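Local coordinates for hypothetical protein SO0799 (Shewanella oneidensis, PDB 1YUD) that is of unknown function but belongs to the DUF985 family of the cupin superfamily and forms a two-chain assembly built on beta sheets, at residues Q25-G30 / F137-F142; F64-A69 / G114-S119; E71-H76 / V129-S134. All coordinates share one frame; numbering follows the deposited sequence.

The three contacts fall in one cupin domain but at different depths. Contacts 2 and 3 are buried strand pairs, one in each of the two sheets. Contact 1 is a surface contact between two loops, with side chains alone meeting across it. Contact 2 joins 62-66 to 116-121 at the edge of the five-stranded sheet, and contact 3 joins 71-76 to 126-133 within the six-stranded one. Both are held by antiparallel backbone hydrogen bonds. Phe117 of contact 2 reaches Trp73 and Glu71 of contact 3 between the sheets. Glu28 and Phe142 of contact 1 meet His65 of contact 2. Among the three, only contact 3 also faces the second subunit.

Contact 1 (Q25-G30 / F137-F142); sequences QHVEGG and FTFDDF
Val27 and Glu28 meet the ring of Phe142 where two loops of the cupin fold come together. Val27 and Glu28 are the central residues of a type I beta turn from His26 to Gly29, closed by Gly29 N on His26 O at 2.7 Å. The turn lies between strands 24-25 and 31-37. Its partner, 137-142, follows strand 126-133.

The closer-packed part is centred on Phe142. Its CG lies anti to the backbone N (chi1 -177°), and the ring is held out toward the turn. The Glu28 carboxylate comes to the edge of that ring, and the two planes are only 20° apart. Glu28 OE2 is 3.1 Å from Phe142 CE1. Glu28 CB also touches the tip of the ring, 3.8 Å from Phe142 CZ. Glu28 is buried, and its OE1 has a weak hydrogen bond to Ser62 OG. Leu67 and the ring of His65 also pack against Phe142.

The looser side belongs to Val27 and Phe139, both exposed. Val27 reaches Phe142 tip to tip, with CG1 3.9 Å from Phe142 CE2. The same methyl lies at the edge of the Phe139 ring. The His26 ring meets Phe139 through NE2, 4.3 Å from Phe139 CZ. Within 137-142, the loop is held by a hydrogen bond from Thr138 OG1 to Asp141 OD2 at 2.7 Å, which arrives from above the carboxylate plane.

Contact 2 (F64-A69 / G114-S119); sequences FHRLTA and GCIFGS
His65 and Phe117 form an antiparallel hydrogen-bonded pair, and each satisfies the other's backbone. His65 N donates a hydrogen bond to Phe117 O at 3.0 Å. Phe117 N returns a straighter bond to His65 O at 3.1 Å, with an angle of 171° at the hydrogen. Phe117 O also receives a CA-H...O contact from Phe64 CA at 3.2 Å. Beyond the strand, Gly114 N binds Leu67 O at 3.1 Å and ties the two loops together. Gly114 takes a backbone turn with positive phi, readily adopted without a side chain.

The side chains divide between two faces. On one, the rings of His65 and Phe117 pack obliquely, with centroids 4.4 Å apart and planes at 42°. Phe117 CG sits between the backbone N and the carbonyl carbon (chi1 64°), which brings the ring against that of His65. Leu67 CD2 meets the edge of the same ring, 3.5 Å from Phe117 CZ. On the other face, the edge of the Arg66 guanidinium lies along Ile116, with NH2 3.5 Å from Ile116 CD1.

Strand 62-66 is outermost in its sheet within the chain. Its Phe64 and Arg66 find backbone partners in the loop residues Leu164 and Glu143. On the other flank of 116-121, Ile116 and Gly118 bond to Ile86 and Tyr84 of strand 81-86, while Phe117 packs against Trp73 and Glu71 of strand 71-76.

Contact 3 (E71-H76 / V129-S134); sequences EMWYFH and VGCMVS
Cys131 SG sits over one face of the Trp73 indole. It lies 3.7 Å from the centroid of the five-membered ring and only 16° off the ring normal, a sulfur-aromatic contact. Beside it, Val129 CG1 touches Trp73 CE3 at 3.8 Å. Trp73 NE1 makes a weak, bent hydrogen bond to Glu71 OE1, and this OE1 also lies 3.8 Å from Cys131 SG. The Glu71 chain is extended, with CG anti to the backbone N (chi1 -164°), and this carries the carboxylate out from the strand to Trp73 NE1.

The backbones position these groups. Strands 71-76 and 126-133 are antiparallel neighbours in the six-stranded sheet of the cupin fold. Met72 pairs with Met132 and Tyr74 with Gly130, each pair joined by two backbone hydrogen bonds. Met132 N to Met72 O is 3.0 Å. Trp73 and Cys131 form the non-hydrogen-bonded pair between them. Their face looks toward Leu81 and Ile83 of the other sheet.

The opposite face carries Met72, Tyr74 and Met132, both methionines being selenomethionine. Tyr74 and Met132 run side by side, with Met132 CB at the ring edge, 4.0 Å from Tyr74 CE2. The His76 ring packs against the backbone at Gly130, its CD2 3.6 Å from Gly130 N. Outside this layer lies the second subunit. Tyr74 stacks on Tyr74 of that subunit and its OH bonds to Ser51 OG there, while His76 ND1 bonds to Phe75 O of the same neighbour.

Contact 1 (Q25-G30 / F137-F142)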
ATOM      1  N   GLN A  25       3.812 -19.073  -5.878  1.00 69.32           N
ATOM      2  CA  GLN A  25       3.321 -18.716  -7.212  1.00 68.46           C
ATOM      3  C   GLN A  25       1.843 -18.344  -7.229  1.00 65.90           C
ATOM      4  O   GLN A  25       1.041 -18.914  -6.495  1.00 64.86           O
ATOM      5  CB  GLN A  25       3.552 -19.887  -8.175  1.00 70.98           C
ATOM      6  CG  GLN A  25       4.976 -20.419  -8.163  1.00 74.47           C
ATOM      7  CD  GLN A  25       5.042 -21.936  -8.273  1.00 77.83           C
ATOM      8  OE1 GLN A  25       6.108 -22.535  -8.085  1.00 79.13           O
ATOM      9  NE2 GLN A  25       3.903 -22.568  -8.576  1.00 76.94           N
ATOM     10  N   HIS A  26       1.490 -17.381  -8.074  1.00 64.86           N
ATOM     11  CA  HIS A  26       0.103 -16.948  -8.200  1.00 64.53           C
ATOM     12  C   HIS A  26      -0.410 -17.499  -9.521  1.00 62.65           C
ATOM     13  O   HIS A  26       0.325 -17.536 -10.503  1.00 61.44           O
ATOM     14  CB  HIS A  26       0.006 -15.421  -8.206  1.00 66.52           C
ATOM     15  CG  HIS A  26      -1.380 -14.912  -7.967  1.00 69.62           C
ATOM     16  ND1 HIS A  26      -1.842 -13.725  -8.495  1.00 70.27           N
ATOM     17  CD2 HIS A  26      -2.405 -15.427  -7.248  1.00 70.46           C
ATOM     18  CE1 HIS A  26      -3.093 -13.534  -8.113  1.00 70.86           C
ATOM     19  NE2 HIS A  26      -3.458 -14.553  -7.356  1.00 71.45           N
ATOM     20  N   VAL A  27      -1.666 -17.923  -9.558  1.00 61.47           N
ATOM     21  CA  VAL A  27      -2.210 -18.496 -10.781  1.00 61.79           C
ATOM     22  C   VAL A  27      -2.052 -17.592 -11.991  1.00 62.44           C
ATOM     23  O   VAL A  27      -1.968 -18.072 -13.122  1.00 63.37           O
ATOM     24  CB  VAL A  27      -3.701 -18.850 -10.626  1.00 62.08           C
ATOM     25  CG1 VAL A  27      -4.517 -17.600 -10.411  1.00 62.52           C
ATOM     26  CG2 VAL A  27      -4.184 -19.591 -11.854  1.00 61.04           C
ATOM     27  N   GLU A  28      -2.000 -16.287 -11.752  1.00 62.83           N
ATOM     28  CA  GLU A  28      -1.872 -15.314 -12.835  1.00 62.44           C
ATOM     29  C   GLU A  28      -0.415 -15.040 -13.158  1.00 60.29           C
ATOM     30  O   GLU A  28      -0.111 -14.282 -14.065  1.00 60.69           O
ATOM     31  CB  GLU A  28      -2.551 -13.993 -12.443  1.00 64.36           C
ATOM     32  CG  GLU A  28      -1.671 -13.073 -11.574  1.00 67.04           C
ATOM     33  CD  GLU A  28      -2.434 -11.906 -10.945  1.00 67.62           C
ATOM     34  OE1 GLU A  28      -1.784 -10.915 -10.535  1.00 67.41           O
ATOM     35  OE2 GLU A  28      -3.679 -11.988 -10.846  1.00 68.55           O
ATOM     36  N   GLY A  29       0.483 -15.656 -12.406  1.00 59.77           N
ATOM     37  CA  GLY A  29       1.903 -15.427 -12.613  1.00 59.04           C
ATOM     38  C   GLY A  29       2.512 -14.767 -11.386  1.00 57.99           C
ATOM     39  O   GLY A  29       1.804 -14.449 -10.421  1.00 57.29           O
ATOM     40  N   GLY A  30       3.825 -14.561 -11.414  1.00 57.21           N
ATOM     41  CA  GLY A  30       4.502 -13.934 -10.291  1.00 56.11           C
ATOM     42  C   GLY A  30       4.416 -14.698  -8.979  1.00 56.04           C
ATOM     43  O   GLY A  30       4.030 -15.871  -8.942  1.00 56.30           O
ATOM     44  N   PHE A 137     -10.723  -9.976  -1.768  1.00 72.75           N
ATOM     45  CA  PHE A 137     -10.480 -10.750  -2.974  1.00 73.12           C
ATOM     46  C   PHE A 137     -10.833 -12.230  -2.901  1.00 73.21           C
ATOM     47  O   PHE A 137     -10.020 -13.030  -2.458  1.00 74.13           O
ATOM     48  CB  PHE A 137      -9.017 -10.643  -3.384  1.00 73.25           C
ATOM     49  CG  PHE A 137      -8.660 -11.497  -4.570  1.00 74.08           C
ATOM     50  CD1 PHE A 137      -9.235 -11.256  -5.807  1.00 74.54           C
ATOM     51  CD2 PHE A 137      -7.740 -12.534  -4.452  1.00 75.65           C
ATOM     52  CE1 PHE A 137      -8.899 -12.030  -6.911  1.00 75.47           C
ATOM     53  CE2 PHE A 137      -7.396 -13.314  -5.551  1.00 75.74           C
ATOM     54  CZ  PHE A 137      -7.978 -13.059  -6.783  1.00 76.38           C
ATOM     55  N   THR A 138     -12.038 -12.596  -3.324  1.00 73.65           N
ATOM     56  CA  THR A 138     -12.425 -14.005  -3.356  1.00 73.96           C
ATOM     57  C   THR A 138     -12.080 -14.382  -4.794  1.00 74.34           C
ATOM     58  O   THR A 138     -11.988 -13.502  -5.653  1.00 74.47           O
ATOM     59  CB  THR A 138     -13.957 -14.225  -3.105  1.00 74.38           C
ATOM     60  OG1 THR A 138     -14.732 -13.347  -3.940  1.00 74.14           O
ATOM     61  CG2 THR A 138     -14.306 -13.976  -1.642  1.00 73.59           C
ATOM     62  N   PHE A 139     -11.871 -15.661  -5.079  1.00 73.97           N
ATOM     63  CA  PHE A 139     -11.533 -16.025  -6.448  1.00 73.70           C
ATOM     64  C   PHE A 139     -12.701 -15.929  -7.426  1.00 74.37           C
ATOM     65  O   PHE A 139     -12.553 -16.204  -8.616  1.00 74.24           O
ATOM     66  CB  PHE A 139     -10.890 -17.406  -6.482  1.00 70.96           C
ATOM     67  CG  PHE A 139      -9.400 -17.357  -6.364  1.00 69.32           C
ATOM     68  CD1 PHE A 139      -8.612 -17.100  -7.483  1.00 68.82           C
ATOM     69  CD2 PHE A 139      -8.779 -17.516  -5.128  1.00 67.79           C
ATOM     70  CE1 PHE A 139      -7.220 -17.003  -7.376  1.00 68.73           C
ATOM     71  CE2 PHE A 139      -7.393 -17.420  -5.007  1.00 67.09           C
ATOM     72  CZ  PHE A 139      -6.611 -17.163  -6.134  1.00 67.74           C
ATOM     73  N   ASP A 140     -13.858 -15.520  -6.917  1.00 75.45           N
ATOM     74  CA  ASP A 140     -15.041 -15.355  -7.750  1.00 76.21           C
ATOM     75  C   ASP A 140     -14.879 -14.011  -8.443  1.00 76.24           C
ATOM     76  O   ASP A 140     -15.440 -13.783  -9.516  1.00 76.37           O
ATOM     77  CB  ASP A 140     -16.306 -15.307  -6.898  1.00 77.55           C
ATOM     78  CG  ASP A 140     -16.341 -16.382  -5.845  1.00 78.53           C
ATOM     79  OD1 ASP A 140     -15.434 -16.396  -4.987  1.00 79.70           O
ATOM     80  OD2 ASP A 140     -17.279 -17.206  -5.865  1.00 79.29           O
ATOM     81  N   ASP A 141     -14.117 -13.123  -7.805  1.00 75.50           N
ATOM     82  CA  ASP A 141     -13.868 -11.787  -8.331  1.00 75.15           C
ATOM     83  C   ASP A 141     -12.645 -11.769  -9.241  1.00 74.63           C
ATOM     84  O   ASP A 141     -12.167 -10.702  -9.634  1.00 75.29           O
ATOM     85  CB  ASP A 141     -13.650 -10.798  -7.186  1.00 75.89           C
ATOM     86  CG  ASP A 141     -14.765 -10.832  -6.166  1.00 77.26           C
ATOM     87  OD1 ASP A 141     -15.946 -10.817  -6.576  1.00 78.66           O
ATOM     88  OD2 ASP A 141     -14.461 -10.868  -4.956  1.00 77.01           O
ATOM     89  N   PHE A 142     -12.151 -12.954  -9.579  1.00 72.85           N
ATOM     90  CA  PHE A 142     -10.978 -13.080 -10.431  1.00 71.79           C
ATOM     91  C   PHE A 142     -11.370 -13.674 -11.782  1.00 71.78           C
ATOM     92  O   PHE A 142     -12.468 -14.208 -11.935  1.00 71.34           O
ATOM     93  CB  PHE A 142      -9.953 -13.985  -9.736  1.00 72.23           C
ATOM     94  CG  PHE A 142      -8.664 -14.142 -10.489  1.00 71.38           C
ATOM     95  CD1 PHE A 142      -7.678 -13.174 -10.410  1.00 70.64           C
ATOM     96  CD2 PHE A 142      -8.448 -15.256 -11.291  1.00 71.62           C
ATOM     97  CE1 PHE A 142      -6.493 -13.307 -11.119  1.00 70.87           C
ATOM     98  CE2 PHE A 142      -7.268 -15.401 -12.005  1.00 71.20           C
ATOM     99  CZ  PHE A 142      -6.289 -14.423 -11.917  1.00 71.76           C
TER

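Contact 2 (F64-A69 / G114-S119)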
ATOM      1  N   PHE A  64      -2.669 -10.747 -18.216  1.00 60.35           N
ATOM      2  CA  PHE A  64      -3.984 -10.145 -18.286  1.00 59.79           C
ATOM      3  C   PHE A  64      -5.021 -10.962 -17.531  1.00 59.18           C
ATOM      4  O   PHE A  64      -5.126 -12.177 -17.717  1.00 59.40           O
ATOM      5  CB  PHE A  64      -4.405  -9.993 -19.740  1.00 60.35           C
ATOM      6  CG  PHE A  64      -3.746  -8.845 -20.440  1.00 61.79           C
ATOM      7  CD1 PHE A  64      -2.981  -9.052 -21.584  1.00 63.38           C
ATOM      8  CD2 PHE A  64      -3.912  -7.546 -19.972  1.00 61.62           C
ATOM      9  CE1 PHE A  64      -2.389  -7.978 -22.261  1.00 62.00           C
ATOM     10  CE2 PHE A  64      -3.327  -6.468 -20.635  1.00 61.30           C
ATOM     11  CZ  PHE A  64      -2.566  -6.686 -21.782  1.00 62.56           C
ATOM     12  N   HIS A  65      -5.776 -10.271 -16.677  1.00 58.10           N
ATOM     13  CA  HIS A  65      -6.832 -10.861 -15.848  1.00 55.83           C
ATOM     14  C   HIS A  65      -7.784  -9.742 -15.416  1.00 54.44           C
ATOM     15  O   HIS A  65      -7.433  -8.573 -15.451  1.00 53.94           O
ATOM     16  CB  HIS A  65      -6.210 -11.518 -14.618  1.00 55.07           C
ATOM     17  CG  HIS A  65      -5.338 -10.597 -13.822  1.00 52.64           C
ATOM     18  ND1 HIS A  65      -5.675 -10.150 -12.563  1.00 51.41           N
ATOM     19  CD2 HIS A  65      -4.154 -10.014 -14.123  1.00 52.06           C
ATOM     20  CE1 HIS A  65      -4.737  -9.331 -12.123  1.00 51.02           C
ATOM     21  NE2 HIS A  65      -3.803  -9.231 -13.051  1.00 51.49           N
ATOM     22  N   ARG A  66      -8.984 -10.097 -14.996  1.00 54.72           N
ATOM     23  CA  ARG A  66      -9.940  -9.081 -14.590  1.00 56.76           C
ATOM     24  C   ARG A  66     -10.489  -9.279 -13.181  1.00 56.94           C
ATOM     25  O   ARG A  66     -10.775 -10.399 -12.760  1.00 57.28           O
ATOM     26  CB  ARG A  66     -11.095  -9.044 -15.582  1.00 58.87           C
ATOM     27  CG  ARG A  66     -12.159  -8.035 -15.258  1.00 60.29           C
ATOM     28  CD  ARG A  66     -13.432  -8.393 -15.990  1.00 63.80           C
ATOM     29  NE  ARG A  66     -13.252  -8.432 -17.439  1.00 65.04           N
ATOM     30  CZ  ARG A  66     -14.183  -8.851 -18.289  1.00 66.27           C
ATOM     31  NH1 ARG A  66     -15.358  -9.275 -17.840  1.00 66.49           N
ATOM     32  NH2 ARG A  66     -13.945  -8.831 -19.591  1.00 67.22           N
ATOM     33  N   LEU A  67     -10.631  -8.176 -12.456  1.00 56.95           N
ATOM     34  CA  LEU A  67     -11.146  -8.206 -11.093  1.00 55.85           C
ATOM     35  C   LEU A  67     -12.543  -7.609 -11.004  1.00 54.10           C
ATOM     36  O   LEU A  67     -12.981  -6.882 -11.892  1.00 54.01           O
ATOM     37  CB  LEU A  67     -10.206  -7.441 -10.159  1.00 55.70           C
ATOM     38  CG  LEU A  67      -8.994  -8.188  -9.595  1.00 55.83           C
ATOM     39  CD1 LEU A  67      -8.518  -9.255 -10.566  1.00 53.80           C
ATOM     40  CD2 LEU A  67      -7.892  -7.177  -9.285  1.00 54.94           C
ATOM     41  N   THR A  68     -13.229  -7.928  -9.914  1.00 52.20           N
ATOM     42  CA  THR A  68     -14.579  -7.449  -9.661  1.00 48.40           C
ATOM     43  C   THR A  68     -14.497  -6.199  -8.810  1.00 45.85           C
ATOM     44  O   THR A  68     -15.436  -5.420  -8.738  1.00 46.44           O
ATOM     45  CB  THR A  68     -15.390  -8.517  -8.907  1.00 48.61           C
ATOM     46  OG1 THR A  68     -15.741  -9.569  -9.813  1.00 49.61           O
ATOM     47  CG2 THR A  68     -16.641  -7.925  -8.298  1.00 50.35           C
ATOM     48  N   ALA A  69     -13.357  -6.002  -8.170  1.00 43.78           N
ATOM     49  CA  ALA A  69     -13.181  -4.852  -7.311  1.00 42.65           C
ATOM     50  C   ALA A  69     -11.927  -4.070  -7.677  1.00 43.26           C
ATOM     51  O   ALA A  69     -11.070  -4.549  -8.415  1.00 45.11           O
ATOM     52  CB  ALA A  69     -13.123  -5.302  -5.856  1.00 39.93           C
ATOM     53  N   GLY A 114     -13.441  -4.082 -13.225  1.00 54.97           N
ATOM     54  CA  GLY A 114     -14.104  -4.337 -14.491  1.00 54.71           C
ATOM     55  C   GLY A 114     -13.220  -4.226 -15.715  1.00 55.16           C
ATOM     56  O   GLY A 114     -13.692  -4.432 -16.835  1.00 56.45           O
ATOM     57  N   CYS A 115     -11.945  -3.901 -15.521  1.00 53.79           N
ATOM     58  CA  CYS A 115     -11.037  -3.775 -16.649  1.00 53.38           C
ATOM     59  C   CYS A 115     -10.002  -4.905 -16.674  1.00 55.21           C
ATOM     60  O   CYS A 115      -9.571  -5.392 -15.618  1.00 55.29           O
ATOM     61  CB  CYS A 115     -10.319  -2.430 -16.593  1.00 51.49           C
ATOM     62  SG  CYS A 115      -8.690  -2.501 -15.825  1.00 49.39           S
ATOM     63  N   ILE A 116      -9.608  -5.316 -17.882  1.00 55.39           N
ATOM     64  CA  ILE A 116      -8.612  -6.375 -18.056  1.00 54.59           C
ATOM     65  C   ILE A 116      -7.226  -5.749 -18.077  1.00 52.09           C
ATOM     66  O   ILE A 116      -6.937  -4.902 -18.915  1.00 52.06           O
ATOM     67  CB  ILE A 116      -8.847  -7.166 -19.365  1.00 56.59           C
ATOM     68  CG1 ILE A 116     -10.184  -7.920 -19.275  1.00 57.19           C
ATOM     69  CG2 ILE A 116      -7.685  -8.148 -19.608  1.00 57.53           C
ATOM     70  CD1 ILE A 116     -10.627  -8.573 -20.583  1.00 57.26           C
ATOM     71  N   PHE A 117      -6.371  -6.181 -17.151  1.00 49.57           N
ATOM     72  CA  PHE A 117      -5.030  -5.624 -17.022  1.00 46.50           C
ATOM     73  C   PHE A 117      -3.949  -6.643 -16.653  1.00 46.86           C
ATOM     74  O   PHE A 117      -4.244  -7.758 -16.205  1.00 46.55           O
ATOM     75  CB  PHE A 117      -5.042  -4.536 -15.946  1.00 43.69           C
ATOM     76  CG  PHE A 117      -5.369  -5.053 -14.564  1.00 38.93           C
ATOM     77  CD1 PHE A 117      -6.627  -5.575 -14.274  1.00 35.79           C
ATOM     78  CD2 PHE A 117      -4.412  -5.024 -13.557  1.00 35.25           C
ATOM     79  CE1 PHE A 117      -6.927  -6.061 -12.997  1.00 35.47           C
ATOM     80  CE2 PHE A 117      -4.704  -5.505 -12.283  1.00 35.27           C
ATOM     81  CZ  PHE A 117      -5.962  -6.024 -12.003  1.00 34.00           C
ATOM     82  N   GLY A 118      -2.698  -6.216 -16.823  1.00 45.12           N
ATOM     83  CA  GLY A 118      -1.545  -7.035 -16.520  1.00 44.36           C
ATOM     84  C   GLY A 118      -0.361  -6.115 -16.300  1.00 46.02           C
ATOM     85  O   GLY A 118      -0.489  -4.903 -16.429  1.00 46.87           O
ATOM     86  N   SER A 119       0.799  -6.663 -15.970  1.00 46.92           N
ATOM     87  CA  SER A 119       1.953  -5.816 -15.744  1.00 47.56           C
ATOM     88  C   SER A 119       3.280  -6.539 -15.924  1.00 50.56           C
ATOM     89  O   SER A 119       3.404  -7.731 -15.661  1.00 50.22           O
ATOM     90  CB  SER A 119       1.894  -5.220 -14.343  1.00 44.42           C
ATOM     91  OG  SER A 119       3.061  -4.462 -14.063  1.00 44.29           O
TER

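Contact 3 (E71-H76 / V129-S134)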
ATOM      1  N   GLU A  71      -8.275  -2.206  -7.148  1.00 41.79           N
ATOM      2  CA  GLU A  71      -7.086  -2.719  -6.520  1.00 42.02           C
ATOM      3  C   GLU A  71      -6.069  -1.610  -6.410  1.00 42.02           C
ATOM      4  O   GLU A  71      -5.716  -0.976  -7.393  1.00 45.21           O
ATOM      5  CB  GLU A  71      -6.523  -3.877  -7.337  1.00 42.50           C
ATOM      6  CG  GLU A  71      -5.510  -4.723  -6.596  1.00 46.29           C
ATOM      7  CD  GLU A  71      -5.022  -5.893  -7.429  1.00 50.47           C
ATOM      8  OE1 GLU A  71      -4.106  -5.714  -8.264  1.00 51.79           O
ATOM      9  OE2 GLU A  71      -5.575  -6.998  -7.261  1.00 52.68           O
HETATM   10  N   MSE A  72      -5.606  -1.344  -5.205  1.00 40.62           N
HETATM   11  CA  MSE A  72      -4.618  -0.316  -5.075  1.00 41.34           C
HETATM   12  C   MSE A  72      -3.252  -0.973  -5.215  1.00 41.23           C
HETATM   13  O   MSE A  72      -3.071  -2.143  -4.879  1.00 42.09           O
HETATM   14  CB  MSE A  72      -4.784   0.405  -3.736  1.00 45.27           C
HETATM   15  CG  MSE A  72      -5.834   1.532  -3.782  1.00 46.68           C
HETATM   16 SE   MSE A  72      -5.304   3.044  -4.904  1.00 54.98          SE
HETATM   17  CE  MSE A  72      -3.790   3.640  -3.852  1.00 45.69           C
ATOM     18  N   TRP A  73      -2.295  -0.233  -5.751  1.00 39.98           N
ATOM     19  CA  TRP A  73      -0.966  -0.766  -5.923  1.00 39.16           C
ATOM     20  C   TRP A  73       0.030   0.116  -5.211  1.00 38.81           C
ATOM     21  O   TRP A  73       0.107   1.313  -5.469  1.00 40.19           O
ATOM     22  CB  TRP A  73      -0.617  -0.853  -7.408  1.00 39.95           C
ATOM     23  CG  TRP A  73      -1.237  -2.038  -8.106  1.00 43.48           C
ATOM     24  CD1 TRP A  73      -2.564  -2.351  -8.167  1.00 44.34           C
ATOM     25  CD2 TRP A  73      -0.551  -3.052  -8.862  1.00 42.99           C
ATOM     26  NE1 TRP A  73      -2.750  -3.494  -8.916  1.00 44.47           N
ATOM     27  CE2 TRP A  73      -1.530  -3.945  -9.354  1.00 43.65           C
ATOM     28  CE3 TRP A  73       0.797  -3.289  -9.172  1.00 43.08           C
ATOM     29  CZ2 TRP A  73      -1.208  -5.057 -10.142  1.00 42.96           C
ATOM     30  CZ3 TRP A  73       1.119  -4.393  -9.957  1.00 43.34           C
ATOM     31  CH2 TRP A  73       0.116  -5.264 -10.434  1.00 43.18           C
ATOM     32  N   TYR A  74       0.793  -0.474  -4.303  1.00 37.00           N
ATOM     33  CA  TYR A  74       1.799   0.284  -3.576  1.00 35.92           C
ATOM     34  C   TYR A  74       3.149  -0.201  -4.083  1.00 36.83           C
ATOM     35  O   TYR A  74       3.247  -1.287  -4.652  1.00 39.47           O
ATOM     36  CB  TYR A  74       1.631   0.032  -2.073  1.00 33.52           C
ATOM     37  CG  TYR A  74       0.270   0.478  -1.582  1.00 29.19           C
ATOM     38  CD1 TYR A  74       0.055   1.790  -1.170  1.00 25.13           C
ATOM     39  CD2 TYR A  74      -0.820  -0.381  -1.633  1.00 25.30           C
ATOM     40  CE1 TYR A  74      -1.211   2.235  -0.830  1.00 24.55           C
ATOM     41  CE2 TYR A  74      -2.091   0.057  -1.306  1.00 25.42           C
ATOM     42  CZ  TYR A  74      -2.280   1.370  -0.911  1.00 25.36           C
ATOM     43  OH  TYR A  74      -3.551   1.845  -0.677  1.00 24.38           O
ATOM     44  N   PHE A  75       4.188   0.592  -3.894  1.00 36.17           N
ATOM     45  CA  PHE A  75       5.503   0.194  -4.359  1.00 35.81           C
ATOM     46  C   PHE A  75       6.473   0.085  -3.192  1.00 36.38           C
ATOM     47  O   PHE A  75       6.759   1.079  -2.508  1.00 35.36           O
ATOM     48  CB  PHE A  75       6.037   1.212  -5.367  1.00 34.60           C
ATOM     49  CG  PHE A  75       7.320   0.803  -6.008  1.00 33.97           C
ATOM     50  CD1 PHE A  75       7.317  -0.070  -7.096  1.00 36.46           C
ATOM     51  CD2 PHE A  75       8.537   1.262  -5.511  1.00 33.47           C
ATOM     52  CE1 PHE A  75       8.525  -0.490  -7.693  1.00 35.22           C
ATOM     53  CE2 PHE A  75       9.747   0.855  -6.087  1.00 34.76           C
ATOM     54  CZ  PHE A  75       9.739  -0.025  -7.187  1.00 34.71           C
ATOM     55  N   HIS A  76       7.001  -1.114  -2.979  1.00 37.23           N
ATOM     56  CA  HIS A  76       7.947  -1.329  -1.888  1.00 39.18           C
ATOM     57  C   HIS A  76       9.393  -1.156  -2.316  1.00 40.57           C
ATOM     58  O   HIS A  76      10.141  -0.364  -1.721  1.00 41.18           O
ATOM     59  CB  HIS A  76       7.763  -2.717  -1.302  1.00 36.76           C
ATOM     60  CG  HIS A  76       6.402  -2.950  -0.739  1.00 35.30           C
ATOM     61  ND1 HIS A  76       5.893  -2.199   0.296  1.00 33.19           N
ATOM     62  CD2 HIS A  76       5.460  -3.881  -1.032  1.00 35.08           C
ATOM     63  CE1 HIS A  76       4.698  -2.663   0.624  1.00 35.63           C
ATOM     64  NE2 HIS A  76       4.413  -3.683  -0.164  1.00 32.47           N
ATOM     65  N   VAL A 129       5.709  -5.637  -4.572  1.00 43.46           N
ATOM     66  CA  VAL A 129       4.592  -4.732  -4.731  1.00 41.64           C
ATOM     67  C   VAL A 129       3.457  -5.022  -3.758  1.00 43.08           C
ATOM     68  O   VAL A 129       3.213  -6.176  -3.386  1.00 42.52           O
ATOM     69  CB  VAL A 129       4.076  -4.838  -6.183  1.00 39.73           C
ATOM     70  CG1 VAL A 129       2.573  -5.007  -6.226  1.00 35.51           C
ATOM     71  CG2 VAL A 129       4.535  -3.643  -6.964  1.00 40.37           C
ATOM     72  N   GLY A 130       2.760  -3.965  -3.350  1.00 43.11           N
ATOM     73  CA  GLY A 130       1.639  -4.141  -2.448  1.00 42.46           C
ATOM     74  C   GLY A 130       0.347  -4.019  -3.226  1.00 42.16           C
ATOM     75  O   GLY A 130       0.170  -3.072  -3.988  1.00 43.34           O
ATOM     76  N   CYS A 131      -0.551  -4.977  -3.052  1.00 41.71           N
ATOM     77  CA  CYS A 131      -1.824  -4.941  -3.741  1.00 43.02           C
ATOM     78  C   CYS A 131      -2.982  -5.090  -2.766  1.00 44.24           C
ATOM     79  O   CYS A 131      -3.102  -6.081  -2.045  1.00 43.45           O
ATOM     80  CB  CYS A 131      -1.886  -6.025  -4.824  1.00 43.37           C
ATOM     81  SG  CYS A 131      -0.871  -5.660  -6.296  1.00 45.99           S
HETATM   82  N   MSE A 132      -3.837  -4.076  -2.771  1.00 46.93           N
HETATM   83  CA  MSE A 132      -5.002  -3.998  -1.903  1.00 48.57           C
HETATM   84  C   MSE A 132      -6.275  -3.906  -2.743  1.00 49.61           C
HETATM   85  O   MSE A 132      -6.505  -2.900  -3.407  1.00 49.28           O
HETATM   86  CB  MSE A 132      -4.847  -2.758  -1.003  1.00 50.36           C
HETATM   87  CG  MSE A 132      -5.901  -2.539   0.084  1.00 52.61           C
HETATM   88 SE   MSE A 132      -7.613  -1.854  -0.540  1.00 58.41          SE
HETATM   89  CE  MSE A 132      -8.701  -3.339   0.007  1.00 54.71           C
ATOM     90  N   VAL A 133      -7.080  -4.970  -2.737  1.00 52.06           N
ATOM     91  CA  VAL A 133      -8.353  -5.006  -3.468  1.00 55.43           C
ATOM     92  C   VAL A 133      -9.410  -4.830  -2.392  1.00 58.76           C
ATOM     93  O   VAL A 133      -9.405  -5.565  -1.415  1.00 59.07           O
ATOM     94  CB  VAL A 133      -8.570  -6.350  -4.179  1.00 53.77           C
ATOM     95  CG1 VAL A 133      -8.208  -7.477  -3.272  1.00 54.55           C
ATOM     96  CG2 VAL A 133     -10.008  -6.479  -4.593  1.00 53.36           C
ATOM     97  N   SER A 134     -10.317  -3.871  -2.569  1.00 63.68           N
ATOM     98  CA  SER A 134     -11.299  -3.558  -1.537  1.00 66.44           C
ATOM     99  C   SER A 134     -12.255  -4.626  -1.071  1.00 68.92           C
ATOM    100  O   SER A 134     -12.037  -5.225  -0.017  1.00 71.56           O
ATOM    101  CB  SER A 134     -12.089  -2.306  -1.893  1.00 67.00           C
ATOM    102  OG  SER A 134     -12.538  -1.695  -0.698  1.00 65.99           O
TER